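PDB 5OHU: soluble lytic murein transglycosylase from Pseudomonas aeruginosa, which probably cleaves the glycan strands of bacterial cell-wall peptidoglycan as a lytic transglycosylase, acting both from chain ends and within chains. Local coordinates for residues L65-L70 with E83-E88. Numbering follows the deposited sequence.
With PO4 (phosphate ion), chain C.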
ATOM      1  N   LEU A  65     -11.960 -29.518  -7.072  1.00 27.21           N
ATOM      2  CA  LEU A  65     -12.785 -30.130  -8.111  1.00 35.22           C
ATOM      3  C   LEU A  65     -14.263 -30.009  -7.771  1.00 36.51           C
ATOM      4  O   LEU A  65     -15.077 -29.634  -8.622  1.00 40.44           O
ATOM      5  CB  LEU A  65     -12.403 -31.592  -8.311  1.00 34.16           C
ATOM      6  CG  LEU A  65     -10.944 -31.838  -8.707  1.00 39.46           C
ATOM      7  CD1 LEU A  65     -10.705 -33.336  -8.941  1.00 42.11           C
ATOM      8  CD2 LEU A  65     -10.566 -31.026  -9.941  1.00 40.36           C
ATOM      9  N   ALA A  66     -14.623 -30.349  -6.532  1.00 31.92           N
ATOM     10  CA  ALA A  66     -15.967 -30.079  -6.040  1.00 33.09           C
ATOM     11  C   ALA A  66     -16.386 -28.647  -6.340  1.00 34.58           C
ATOM     12  O   ALA A  66     -17.512 -28.398  -6.780  1.00 32.13           O
ATOM     13  CB  ALA A  66     -16.028 -30.349  -4.536  1.00 30.45           C
ATOM     14  N   TYR A  67     -15.487 -27.691  -6.112  1.00 35.79           N
ATOM     15  CA  TYR A  67     -15.824 -26.292  -6.335  1.00 28.14           C
ATOM     16  C   TYR A  67     -16.128 -26.028  -7.802  1.00 31.25           C
ATOM     17  O   TYR A  67     -17.094 -25.335  -8.130  1.00 33.16           O
ATOM     18  CB  TYR A  67     -14.679 -25.404  -5.851  1.00 22.03           C
ATOM     19  CG  TYR A  67     -14.892 -23.938  -6.107  1.00 21.29           C
ATOM     20  CD1 TYR A  67     -14.560 -23.368  -7.334  1.00 21.09           C
ATOM     21  CD2 TYR A  67     -15.421 -23.118  -5.126  1.00 22.38           C
ATOM     22  CE1 TYR A  67     -14.747 -22.020  -7.570  1.00 20.44           C
ATOM     23  CE2 TYR A  67     -15.618 -21.776  -5.356  1.00 21.20           C
ATOM     24  CZ  TYR A  67     -15.277 -21.230  -6.580  1.00 23.98           C
ATOM     25  OH  TYR A  67     -15.461 -19.884  -6.795  1.00 30.11           O
ATOM     26  N   ASP A  68     -15.289 -26.537  -8.705  1.00 31.03           N
ATOM     27  CA  ASP A  68     -15.525 -26.297 -10.124  1.00 36.46           C
ATOM     28  C   ASP A  68     -16.829 -26.941 -10.571  1.00 34.50           C
ATOM     29  O   ASP A  68     -17.627 -26.334 -11.293  1.00 39.05           O
ATOM     30  CB  ASP A  68     -14.355 -26.820 -10.957  1.00 36.32           C
ATOM     31  CG  ASP A  68     -13.038 -26.169 -10.593  1.00 42.23           C
ATOM     32  OD1 ASP A  68     -13.030 -24.972 -10.238  1.00 34.75           O
ATOM     33  OD2 ASP A  68     -12.003 -26.864 -10.658  1.00 54.35           O
ATOM     34  N   GLU A  69     -17.069 -28.174 -10.135  1.00 38.83           N
ATOM     35  CA  GLU A  69     -18.264 -28.887 -10.568  1.00 40.32           C
ATOM     36  C   GLU A  69     -19.526 -28.192 -10.077  1.00 33.49           C
ATOM     37  O   GLU A  69     -20.481 -28.005 -10.840  1.00 30.18           O
ATOM     38  CB  GLU A  69     -18.196 -30.327 -10.076  1.00 50.57           C
ATOM     39  CG  GLU A  69     -19.012 -31.302 -10.896  1.00 66.57           C
ATOM     40  CD  GLU A  69     -20.457 -31.365 -10.457  1.00 72.74           C
ATOM     41  OE1 GLU A  69     -20.748 -30.931  -9.321  1.00 72.54           O
ATOM     42  OE2 GLU A  69     -21.295 -31.850 -11.249  1.00 74.80           O
ATOM     43  N   LEU A  70     -19.537 -27.769  -8.816  1.00 29.30           N
ATOM     44  CA  LEU A  70     -20.705 -27.072  -8.295  1.00 32.17           C
ATOM     45  C   LEU A  70     -20.919 -25.747  -9.014  1.00 35.81           C
ATOM     46  O   LEU A  70     -22.057 -25.372  -9.322  1.00 35.57           O
ATOM     47  CB  LEU A  70     -20.553 -26.849  -6.790  1.00 28.33           C
ATOM     48  CG  LEU A  70     -21.771 -26.239  -6.095  1.00 32.01           C
ATOM     49  CD1 LEU A  70     -22.972 -27.168  -6.290  1.00 25.58           C
ATOM     50  CD2 LEU A  70     -21.495 -25.996  -4.618  1.00 25.60           C
ATOM     51  N   GLU A  83     -25.446 -24.798   0.445  1.00 21.32           N
ATOM     52  CA  GLU A  83     -25.245 -24.496   1.857  1.00 26.32           C
ATOM     53  C   GLU A  83     -24.267 -25.479   2.472  1.00 31.29           C
ATOM     54  O   GLU A  83     -23.343 -25.088   3.203  1.00 21.72           O
ATOM     55  CB  GLU A  83     -26.579 -24.540   2.591  1.00 21.36           C
ATOM     56  CG  GLU A  83     -27.446 -23.331   2.329  1.00 20.81           C
ATOM     57  CD  GLU A  83     -28.848 -23.509   2.860  1.00 30.70           C
ATOM     58  OE1 GLU A  83     -29.144 -24.603   3.393  1.00 33.69           O
ATOM     59  OE2 GLU A  83     -29.657 -22.557   2.744  1.00 36.28           O
ATOM     60  N   ARG A  84     -24.431 -26.756   2.136  1.00 22.39           N
ATOM     61  CA  ARG A  84     -23.511 -27.779   2.607  1.00 30.18           C
ATOM     62  C   ARG A  84     -22.082 -27.497   2.155  1.00 26.58           C
ATOM     63  O   ARG A  84     -21.140 -27.626   2.943  1.00 24.39           O
ATOM     64  CB  ARG A  84     -23.977 -29.146   2.125  1.00 23.60           C
ATOM     65  CG  ARG A  84     -23.003 -30.260   2.395  1.00 24.70           C
ATOM     66  CD  ARG A  84     -23.602 -31.564   1.929  1.00 24.90           C
ATOM     67  NE  ARG A  84     -22.699 -32.659   2.230  1.00 30.26           N
ATOM     68  CZ  ARG A  84     -21.815 -33.144   1.370  1.00 35.53           C
ATOM     69  NH1 ARG A  84     -21.764 -32.606   0.164  1.00 31.01           N
ATOM     70  NH2 ARG A  84     -21.002 -34.150   1.715  1.00 38.91           N
ATOM     71  N   PHE A  85     -21.896 -27.090   0.902  1.00 28.52           N
ATOM     72  CA  PHE A  85     -20.543 -26.805   0.443  1.00 22.44           C
ATOM     73  C   PHE A  85     -19.950 -25.596   1.160  1.00 27.72           C
ATOM     74  O   PHE A  85     -18.777 -25.610   1.555  1.00 23.08           O
ATOM     75  CB  PHE A  85     -20.532 -26.586  -1.060  1.00 23.93           C
ATOM     76  CG  PHE A  85     -19.154 -26.518  -1.633  1.00 25.79           C
ATOM     77  CD1 PHE A  85     -18.481 -25.309  -1.721  1.00 25.58           C
ATOM     78  CD2 PHE A  85     -18.518 -27.671  -2.052  1.00 28.14           C
ATOM     79  CE1 PHE A  85     -17.194 -25.246  -2.245  1.00 30.67           C
ATOM     80  CE2 PHE A  85     -17.247 -27.626  -2.583  1.00 34.63           C
ATOM     81  CZ  PHE A  85     -16.578 -26.414  -2.679  1.00 34.79           C
ATOM     82  N   LEU A  86     -20.735 -24.529   1.322  1.00 21.37           N
ATOM     83  CA  LEU A  86     -20.230 -23.371   2.045  1.00 24.70           C
ATOM     84  C   LEU A  86     -20.041 -23.675   3.524  1.00 35.55           C
ATOM     85  O   LEU A  86     -19.166 -23.087   4.172  1.00 33.77           O
ATOM     86  CB  LEU A  86     -21.169 -22.185   1.864  1.00 26.36           C
ATOM     87  CG  LEU A  86     -21.373 -21.734   0.420  1.00 27.79           C
ATOM     88  CD1 LEU A  86     -22.593 -20.847   0.359  1.00 22.90           C
ATOM     89  CD2 LEU A  86     -20.145 -20.991  -0.091  1.00 28.03           C
ATOM     90  N   THR A  87     -20.854 -24.584   4.064  1.00 36.79           N
ATOM     91  CA  THR A  87     -20.726 -24.984   5.459  1.00 30.54           C
ATOM     92  C   THR A  87     -19.402 -25.674   5.725  1.00 28.66           C
ATOM     93  O   THR A  87     -18.757 -25.415   6.744  1.00 36.12           O
ATOM     94  CB  THR A  87     -21.885 -25.906   5.835  1.00 27.86           C
ATOM     95  OG1 THR A  87     -23.080 -25.131   5.899  1.00 34.25           O
ATOM     96  CG2 THR A  87     -21.641 -26.626   7.174  1.00 24.90           C
ATOM     97  N   GLU A  88     -18.979 -26.552   4.825  1.00 24.79           N
ATOM     98  CA  GLU A  88     -17.837 -27.423   5.076  1.00 26.37           C
ATOM     99  C   GLU A  88     -16.567 -26.988   4.366  1.00 30.43           C
ATOM    100  O   GLU A  88     -15.495 -27.521   4.667  1.00 30.38           O
ATOM    101  CB  GLU A  88     -18.201 -28.852   4.670  1.00 25.70           C
ATOM    102  CG  GLU A  88     -19.628 -29.155   5.080  1.00 36.72           C
ATOM    103  CD  GLU A  88     -20.037 -30.602   4.953  1.00 43.34           C
ATOM    104  OE1 GLU A  88     -20.908 -30.996   5.755  1.00 47.23           O
ATOM    105  OE2 GLU A  88     -19.509 -31.336   4.079  1.00 43.32           O
TER
HETATM  106  P   PO4 C 702     -21.247 -34.252   5.188  1.00 40.44           P
HETATM  107  O1  PO4 C 702     -20.307 -34.308   4.017  1.00 59.26           O
HETATM  108  O2  PO4 C 702     -22.126 -33.042   5.056  1.00 41.01           O
HETATM  109  O3  PO4 C 702     -20.463 -34.187   6.477  1.00 37.76           O
HETATM  110  O4  PO4 C 702     -22.120 -35.471   5.141  1.00 35.38           O
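Phe-85 reaches across from helix 79-88 and packs against Ala-66, Tyr-67 and Leu-70, three residues of helix 62-72. Its CG lies anti to the backbone N (chi1 -170°), which sends the ring at the facing helix. The methyl CB of Ala-66 sits at the ring's edge, near its plane, 3.6 Å from Phe-85 CE2. At the tip, Phe-85 CZ comes to 3.7 Å from Tyr-67 CA, almost onto the backbone, while the Tyr-67 side chain crosses at roughly a right angle and meets CE1 of Phe-85 with its own edge. Leu-70 slides past in the opposite direction, its CD2 3.7 Å from Phe-85 CB. The two helices are successive members of an all-helical array and form an antiparallel hairpin; the axes of segments 65-70 and 83-88 approach to 11.8 Å and run at 152°. Helix 95-108 packs on the same apolar cluster, Ile-95 against Phe-85 and Trp-97 against Tyr-67, and His-89 meets Phe-85 edge-to-face. The other flank of helix 79-88 is exposed and polar. There the extended Arg-84 binds a phosphate ion, probably from the crystallisation liquor, through a hydrogen bond from NE to O2 (2.9 Å, N-H...O 147°); NH2 also approaches O1, but so closely that the detail is doubtful. Glu-88 OE2 lies above one guanidinium face, offset toward its rim, a long salt bridge of charge alone, 3.9 Å from Arg-84 NE.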